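Local coordinates for cytokinesis protein 2 (Saccharomyces cerevisiae, PDB 4WPE), which forms rings with the septins and later the medial actin ring, mediates the cytoskeletal rearrangements required for cytokinesis, and binds phospholipids and actin filaments, at residues Y9-D17 with I209-Q220. Numbering follows the deposited sequence.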
loop_
_atom_site.group_PDB
_atom_site.type_symbol
_atom_site.label_atom_id
_atom_site.label_comp_id
_atom_site.label_asym_id
_atom_site.label_seq_id
_atom_site.Cartn_x
_atom_site.Cartn_y
_atom_site.Cartn_z
ATOM N N TYR A 9 33.248 -14.847 -27.362
ATOM C CA TYR A 9 32.685 -13.529 -27.649
ATOM C C TYR A 9 32.766 -12.502 -26.513
ATOM O O TYR A 9 32.241 -12.721 -25.420
ATOM C CB TYR A 9 31.219 -13.688 -28.061
ATOM C CG TYR A 9 31.008 -14.680 -29.182
ATOM C CD1 TYR A 9 30.919 -14.262 -30.504
ATOM C CD2 TYR A 9 30.919 -16.040 -28.918
ATOM C CE1 TYR A 9 30.735 -15.176 -31.528
ATOM C CE2 TYR A 9 30.742 -16.957 -29.928
ATOM C CZ TYR A 9 30.648 -16.525 -31.229
ATOM O OH TYR A 9 30.467 -17.458 -32.223
ATOM N N SER A 10 33.388 -11.359 -26.803
ATOM C CA SER A 10 33.475 -10.243 -25.852
ATOM C C SER A 10 33.649 -8.889 -26.561
ATOM O O SER A 10 33.630 -8.812 -27.791
ATOM C CB SER A 10 34.625 -10.462 -24.868
ATOM O OG SER A 10 35.868 -10.540 -25.544
ATOM N N TYR A 11 33.817 -7.821 -25.782
ATOM C CA TYR A 11 33.937 -6.474 -26.348
ATOM C C TYR A 11 35.294 -6.243 -27.010
ATOM O O TYR A 11 35.386 -5.558 -28.029
ATOM C CB TYR A 11 33.719 -5.402 -25.274
ATOM C CG TYR A 11 32.279 -5.158 -24.872
ATOM C CD1 TYR A 11 31.920 -3.998 -24.192
ATOM C CD2 TYR A 11 31.283 -6.082 -25.156
ATOM C CE1 TYR A 11 30.610 -3.765 -23.810
ATOM C CE2 TYR A 11 29.970 -5.857 -24.778
ATOM C CZ TYR A 11 29.640 -4.696 -24.106
ATOM O OH TYR A 11 28.338 -4.468 -23.728
ATOM N N GLU A 12 36.348 -6.796 -26.419
ATOM C CA GLU A 12 37.696 -6.579 -26.925
ATOM C C GLU A 12 38.030 -7.544 -28.051
ATOM O O GLU A 12 39.051 -7.404 -28.723
ATOM C CB GLU A 12 38.723 -6.727 -25.805
ATOM C CG GLU A 12 38.863 -8.142 -25.284
ATOM C CD GLU A 12 40.203 -8.376 -24.619
ATOM O OE1 GLU A 12 40.269 -9.211 -23.692
ATOM O OE2 GLU A 12 41.191 -7.728 -25.028
ATOM N N ALA A 13 37.163 -8.528 -28.249
ATOM C CA ALA A 13 37.418 -9.569 -29.231
ATOM C C ALA A 13 36.721 -9.293 -30.561
ATOM O O ALA A 13 37.282 -9.550 -31.623
ATOM C CB ALA A 13 36.981 -10.921 -28.682
ATOM N N CYS A 14 35.512 -8.744 -30.500
ATOM C CA CYS A 14 34.618 -8.759 -31.652
ATOM C C CYS A 14 34.328 -7.406 -32.300
ATOM O O CYS A 14 33.489 -7.322 -33.196
ATOM C CB CYS A 14 33.290 -9.393 -31.245
ATOM S SG CYS A 14 33.456 -11.067 -30.604
ATOM N N PHE A 15 35.011 -6.350 -31.872
ATOM C CA PHE A 15 34.690 -5.027 -32.400
ATOM C C PHE A 15 35.877 -4.341 -33.064
ATOM O O PHE A 15 36.203 -3.196 -32.753
ATOM C CB PHE A 15 34.117 -4.152 -31.287
ATOM C CG PHE A 15 32.799 -4.643 -30.767
ATOM C CD1 PHE A 15 31.612 -4.190 -31.316
ATOM C CD2 PHE A 15 32.747 -5.580 -29.750
ATOM C CE1 PHE A 15 30.398 -4.648 -30.849
ATOM C CE2 PHE A 15 31.534 -6.042 -29.278
ATOM C CZ PHE A 15 30.358 -5.575 -29.829
ATOM N N TRP A 16 36.501 -5.049 -34.001
ATOM C CA TRP A 16 37.621 -4.511 -34.762
ATOM C C TRP A 16 37.224 -4.234 -36.214
ATOM O O TRP A 16 37.189 -5.147 -37.040
ATOM C CB TRP A 16 38.805 -5.478 -34.725
ATOM C CG TRP A 16 39.377 -5.727 -33.359
ATOM C CD1 TRP A 16 39.066 -6.756 -32.515
ATOM C CD2 TRP A 16 40.376 -4.952 -32.692
ATOM N NE1 TRP A 16 39.804 -6.662 -31.359
ATOM C CE2 TRP A 16 40.622 -5.556 -31.444
ATOM C CE3 TRP A 16 41.091 -3.794 -33.024
ATOM C CZ2 TRP A 16 41.543 -5.055 -30.527
ATOM C CZ3 TRP A 16 42.009 -3.291 -32.116
ATOM C CH2 TRP A 16 42.226 -3.922 -30.882
ATOM N N ASP A 17 36.925 -2.974 -36.515
ATOM C CA ASP A 17 36.568 -2.566 -37.872
ATOM C C ASP A 17 37.570 -1.543 -38.403
ATOM O O ASP A 17 38.073 -0.716 -37.641
ATOM C CB ASP A 17 35.149 -1.988 -37.906
ATOM N N ILE A 209 45.713 0.220 -31.849
ATOM C CA ILE A 209 45.450 -1.199 -31.653
ATOM C C ILE A 209 45.830 -1.610 -30.236
ATOM O O ILE A 209 45.081 -2.312 -29.557
ATOM C CB ILE A 209 46.220 -2.052 -32.679
ATOM C CG1 ILE A 209 45.588 -1.892 -34.065
ATOM C CG2 ILE A 209 46.229 -3.513 -32.270
ATOM C CD1 ILE A 209 46.286 -2.668 -35.155
ATOM N N HIS A 210 46.993 -1.146 -29.790
ATOM C CA HIS A 210 47.456 -1.387 -28.432
ATOM C C HIS A 210 46.475 -0.807 -27.412
ATOM O O HIS A 210 46.121 -1.467 -26.434
ATOM C CB HIS A 210 48.854 -0.791 -28.238
ATOM C CG HIS A 210 49.335 -0.812 -26.820
ATOM N ND1 HIS A 210 49.999 -1.888 -26.274
ATOM C CD2 HIS A 210 49.260 0.121 -25.841
ATOM C CE1 HIS A 210 50.305 -1.622 -25.016
ATOM N NE2 HIS A 210 49.868 -0.410 -24.729
ATOM N N GLU A 211 46.023 0.420 -27.656
ATOM C CA GLU A 211 45.122 1.098 -26.729
ATOM C C GLU A 211 43.710 0.529 -26.759
ATOM O O GLU A 211 43.127 0.261 -25.709
ATOM C CB GLU A 211 45.074 2.598 -27.027
ATOM C CG GLU A 211 46.311 3.371 -26.586
ATOM C CD GLU A 211 46.469 3.435 -25.074
ATOM O OE1 GLU A 211 46.165 4.497 -24.488
ATOM O OE2 GLU A 211 46.909 2.431 -24.471
ATOM N N TRP A 212 43.157 0.346 -27.956
ATOM C CA TRP A 212 41.778 -0.127 -28.086
ATOM C C TRP A 212 41.591 -1.525 -27.502
ATOM O O TRP A 212 40.495 -1.888 -27.079
ATOM C CB TRP A 212 41.331 -0.119 -29.550
ATOM C CG TRP A 212 39.934 -0.627 -29.727
ATOM C CD1 TRP A 212 39.548 -1.764 -30.375
ATOM C CD2 TRP A 212 38.736 -0.031 -29.217
ATOM N NE1 TRP A 212 38.183 -1.904 -30.316
ATOM C CE2 TRP A 212 37.660 -0.852 -29.610
ATOM C CE3 TRP A 212 38.467 1.123 -28.475
ATOM C CZ2 TRP A 212 36.339 -0.557 -29.285
ATOM C CZ3 TRP A 212 37.153 1.414 -28.151
ATOM C CH2 TRP A 212 36.107 0.577 -28.556
ATOM N N ALA A 213 42.665 -2.305 -27.480
ATOM C CA ALA A 213 42.632 -3.626 -26.869
ATOM C C ALA A 213 42.375 -3.501 -25.373
ATOM O O ALA A 213 41.819 -4.404 -24.747
ATOM C CB ALA A 213 43.939 -4.367 -27.128
ATOM N N GLN A 214 42.782 -2.366 -24.812
ATOM C CA GLN A 214 42.645 -2.105 -23.387
ATOM C C GLN A 214 41.368 -1.342 -23.063
ATOM O O GLN A 214 40.693 -1.637 -22.078
ATOM C CB GLN A 214 43.851 -1.319 -22.871
ATOM C CG GLN A 214 45.142 -2.116 -22.811
ATOM C CD GLN A 214 46.275 -1.328 -22.183
ATOM O OE1 GLN A 214 46.343 -0.105 -22.312
ATOM N NE2 GLN A 214 47.171 -2.027 -21.494
ATOM N N LEU A 215 41.041 -0.356 -23.890
ATOM C CA LEU A 215 39.918 0.527 -23.596
ATOM C C LEU A 215 38.573 -0.144 -23.864
ATOM O O LEU A 215 37.562 0.218 -23.262
ATOM C CB LEU A 215 40.041 1.830 -24.393
ATOM C CG LEU A 215 40.901 2.923 -23.742
ATOM C CD1 LEU A 215 42.331 2.465 -23.482
ATOM C CD2 LEU A 215 40.897 4.191 -24.578
ATOM N N SER A 216 38.561 -1.128 -24.756
ATOM C CA SER A 216 37.356 -1.913 -24.986
ATOM C C SER A 216 37.096 -2.806 -23.784
ATOM O O SER A 216 35.953 -3.150 -23.490
ATOM C CB SER A 216 37.482 -2.755 -26.252
ATOM O OG SER A 216 38.595 -3.622 -26.162
ATOM N N CYS A 217 38.165 -3.184 -23.092
ATOM C CA CYS A 217 38.032 -3.955 -21.864
ATOM C C CYS A 217 37.489 -3.071 -20.750
ATOM O O CYS A 217 36.651 -3.509 -19.959
ATOM C CB CYS A 217 39.370 -4.574 -21.453
ATOM S SG CYS A 217 39.571 -6.298 -21.958
ATOM N N GLU A 218 37.961 -1.827 -20.699
ATOM C CA GLU A 218 37.436 -0.845 -19.754
ATOM C C GLU A 218 35.932 -0.667 -19.958
ATOM O O GLU A 218 35.174 -0.579 -18.994
ATOM C CB GLU A 218 38.152 0.502 -19.902
ATOM C CG GLU A 218 39.539 0.567 -19.269
ATOM C CD GLU A 218 39.926 1.980 -18.864
ATOM O OE1 GLU A 218 39.136 2.628 -18.145
ATOM O OE2 GLU A 218 41.014 2.444 -19.266
ATOM N N LEU A 219 35.508 -0.625 -21.217
ATOM C CA LEU A 219 34.089 -0.527 -21.547
ATOM C C LEU A 219 33.332 -1.769 -21.095
ATOM O O LEU A 219 32.262 -1.673 -20.495
ATOM C CB LEU A 219 33.893 -0.320 -23.048
ATOM C CG LEU A 219 34.249 1.061 -23.601
ATOM C CD1 LEU A 219 34.113 1.081 -25.115
ATOM C CD2 LEU A 219 33.371 2.130 -22.970
ATOM N N GLN A 220 33.896 -2.937 -21.387
ATOM C CA GLN A 220 33.270 -4.200 -21.019
ATOM C C GLN A 220 33.179 -4.341 -19.500
ATOM O O GLN A 220 32.289 -5.009 -18.981
ATOM C CB GLN A 220 34.047 -5.370 -21.625
ATOM C CG GLN A 220 33.461 -6.732 -21.323
ATOM C CD GLN A 220 34.225 -7.850 -21.995
ATOM O OE1 GLN A 220 34.643 -7.726 -23.145
ATOM N NE2 GLN A 220 34.420 -8.950 -21.275
#
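Trp16 and Trp212 meet as a T-shaped (edge-to-face) pair: CD1 of Trp212 stands over one face of Trp16, toward the rim at CZ3 and CH2, with the ring planes at 89° and CZ3 of Trp16 3.4 Å from that CD1. At the edge of Trp16, near its plane, lie the carbonyl oxygens of Ile209 and Ala13, while a face of Trp212 carries CB of Ser216. One face of Tyr11 lies against CG of Gln220, with Ser216 O at the ring's edge. NE1 of Trp16 turns back on its own segment to donate to Glu12 O at 2.8 Å, which helps set that indole's orientation; NE1 of Trp212 makes a weak bond to Phe15 O. Shrinking Trp16 to an alanine would probably leave the Trp212 edge without its aromatic partner, Glu12 O without the indole N-H, and a gap beside Ala213.

At the other end, Gln220 sends its side chain straight out, CG trans to the main-chain nitrogen (chi1 -179°), and brings OE1 to Tyr11 N, 2.8 Å away; the donor stands 37° out of the amide carbonyl plane. Between these two ends, Glu12 CB packs on Ser216, whose hydroxyl bonds to Trp212 O within the helix, and the Glu12 carboxylate lies beside Cys217 SG.

The contact thus lays the N-terminal segment of the F-BAR domain along helix 170-259, in the opposite direction, with Trp212 also touching helices 21-35 and 76-162. Across the dimer, Tyr11 and Phe15 pack on Ser272 and Asn275 of the second subunit. With a T-shaped indole pair at one end and a neutral amide accepting a backbone N-H at the other, the contact depends on aromatic packing and uncharged hydrogen bonds.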